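Local atomic coordinates of dihydroneopterin aldolase (Burkholderia thailandensis, PDB entry 3V9O), a protein that is a member of the dihydroneopterin aldolase family of small alpha+beta proteins, seen here as four chains with guanine bound. Residues A[54-59]-A[111-116]. Residues are numbered along the deposited sequence; the frame is centred on the assembly and turned at random. Where two conformers were deposited one is given.
Sequences DLFVPL and VRAVRV. With EDO (1,2-ethanediol), chain B.
D54 OD2 is gripped twice by one guanidinium: R115 NE reaches it at a very short 2.5 Å, nearly along its C-O axis, and R115 NH2 adds a weak, bent bond at 2.8 Å. The two side chains run side by side. R115 leaves its strand extended, with CG anti to the backbone N, and bends at chi3 (69°) to lay its guanidinium edge against the carboxylate, the two planes 53° apart. D54 OD1 forms a salt bridge to R24 and R115 NH1 one to E133, so alternating charges cross all four strands, which probably keeps both groups ionised. Beneath the salt bridge D54 and R115 form an antiparallel hydrogen-bonded pair, R115 N meeting D54 O at 2.9 Å in the carbonyl plane. F56 N gives an almost straight bond to A113 O, although it sits above that carbonyl's plane. F56 O takes R112 N at 2.8 Å, close to the C=O axis, and a weak, longer bond from A113 N. On the same face as D54, the F56 ring has CD1 3.9 Å from A113 CB and its edge toward A113 O, while F135 meets the ring. On the other face, L55 CD1 touches V111 CG1 at 3.6 Å and V114 CG2, with L55 and V114 packing on L105 and L106 of helix 94-106. R112, bent at chi2 and chi3, holds a 1,2-ethanediol through NE and NH2 near P58 CG; its NH1 turns to R18 and D21. R112 and A113, both opposite F56, make a classic beta bulge where strand 113-120 begins beside strand 47-58 in the antiparallel sheet of this family's T-fold (tunnelling fold).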
# COMPACT_ATOMS: atom_id res chain seq x y z
N ASP A 54 -2.36 8.10 -10.84
CA ASP A 54 -1.85 9.08 -9.84
C ASP A 54 -1.15 10.15 -10.67
O ASP A 54 -0.30 9.89 -11.52
CB ASP A 54 -0.86 8.49 -8.86
CG ASP A 54 -1.43 7.46 -7.95
OD1 ASP A 54 -2.39 7.71 -7.25
OD2 ASP A 54 -0.83 6.38 -7.89
N LEU A 55 -1.56 11.42 -10.49
CA LEU A 55 -0.92 12.53 -11.15
C LEU A 55 -0.22 13.38 -10.10
O LEU A 55 -0.86 13.79 -9.10
CB LEU A 55 -2.04 13.28 -11.90
CG LEU A 55 -1.76 14.14 -13.07
CD1 LEU A 55 -1.14 13.23 -14.16
CD2 LEU A 55 -3.11 14.68 -13.56
N PHE A 56 1.07 13.67 -10.25
CA PHE A 56 1.84 14.52 -9.30
C PHE A 56 1.98 15.89 -9.88
O PHE A 56 2.58 16.02 -10.97
CB PHE A 56 3.17 13.87 -8.92
CG PHE A 56 2.93 12.51 -8.26
CD1 PHE A 56 2.77 11.34 -9.02
CD2 PHE A 56 2.85 12.48 -6.88
CE1 PHE A 56 2.48 10.10 -8.37
CE2 PHE A 56 2.61 11.27 -6.24
CZ PHE A 56 2.45 10.11 -6.98
N VAL A 57 1.40 16.88 -9.21
CA VAL A 57 1.42 18.26 -9.69
C VAL A 57 2.05 19.17 -8.61
O VAL A 57 1.74 18.99 -7.40
CB VAL A 57 -0.03 18.70 -10.10
CG1 VAL A 57 -0.56 17.77 -11.17
CG2 VAL A 57 -0.99 18.66 -8.91
N PRO A 58 2.88 20.14 -8.97
CA PRO A 58 3.54 20.95 -7.95
C PRO A 58 2.54 21.73 -7.09
O PRO A 58 1.59 22.30 -7.62
CB PRO A 58 4.40 21.94 -8.77
CG PRO A 58 4.70 21.12 -10.02
CD PRO A 58 3.44 20.37 -10.32
N LEU A 59 2.77 21.76 -5.76
CA LEU A 59 2.01 22.66 -4.89
C LEU A 59 2.07 24.08 -5.36
O LEU A 59 1.09 24.82 -5.27
CB LEU A 59 2.54 22.55 -3.45
CG LEU A 59 2.36 21.14 -2.83
CD1 LEU A 59 3.08 20.98 -1.49
CD2 LEU A 59 0.87 20.82 -2.65
N VAL A 111 2.17 18.88 -14.88
CA VAL A 111 2.32 17.51 -14.41
C VAL A 111 3.82 17.20 -14.30
O VAL A 111 4.58 17.29 -15.29
CB VAL A 111 1.59 16.56 -15.35
CG1 VAL A 111 1.88 15.10 -14.99
CG2 VAL A 111 0.04 16.83 -15.29
N ARG A 112 4.26 16.82 -13.10
CA ARG A 112 5.63 16.42 -12.80
C ARG A 112 5.83 14.94 -13.03
O ARG A 112 6.89 14.49 -13.44
CB ARG A 112 5.91 16.74 -11.35
CG ARG A 112 7.16 16.14 -10.70
CD ARG A 112 8.38 16.94 -11.11
NE ARG A 112 8.27 18.40 -10.96
CZ ARG A 112 8.42 19.07 -9.81
NH1 ARG A 112 8.70 18.43 -8.68
NH2 ARG A 112 8.31 20.41 -9.81
N ALA A 113 4.81 14.11 -12.71
CA ALA A 113 4.94 12.65 -12.80
C ALA A 113 3.59 12.00 -12.91
O ALA A 113 2.58 12.64 -12.49
CB ALA A 113 5.66 12.08 -11.58
N VAL A 114 3.56 10.78 -13.41
CA VAL A 114 2.30 10.04 -13.43
C VAL A 114 2.56 8.57 -13.16
O VAL A 114 3.60 8.00 -13.56
CB VAL A 114 1.55 10.33 -14.73
CG1 VAL A 114 2.33 9.85 -15.92
CG2 VAL A 114 0.13 9.69 -14.69
N ARG A 115 1.63 7.93 -12.44
CA ARG A 115 1.64 6.48 -12.25
C ARG A 115 0.34 6.03 -12.93
O ARG A 115 -0.74 6.59 -12.61
CB ARG A 115 1.65 6.08 -10.78
CG ARG A 115 1.75 4.51 -10.63
CD ARG A 115 1.68 4.07 -9.16
NE ARG A 115 0.32 4.30 -8.63
CZ ARG A 115 -0.76 3.48 -8.76
NH1 ARG A 115 -0.72 2.31 -9.42
NH2 ARG A 115 -1.92 3.85 -8.21
N VAL A 116 0.38 5.04 -13.80
CA VAL A 116 -0.81 4.45 -14.43
C VAL A 116 -0.70 2.95 -14.35
O VAL A 116 0.35 2.37 -14.60
CB VAL A 116 -0.92 4.79 -15.90
CG1 VAL A 116 -2.23 4.19 -16.49
CG2 VAL A 116 -0.86 6.30 -16.11
C1 EDO B . 6.31 21.56 -13.42
O1 EDO B . 7.35 21.80 -12.45
C2 EDO B . 6.18 20.06 -13.64
O2 EDO B . 7.45 19.37 -13.75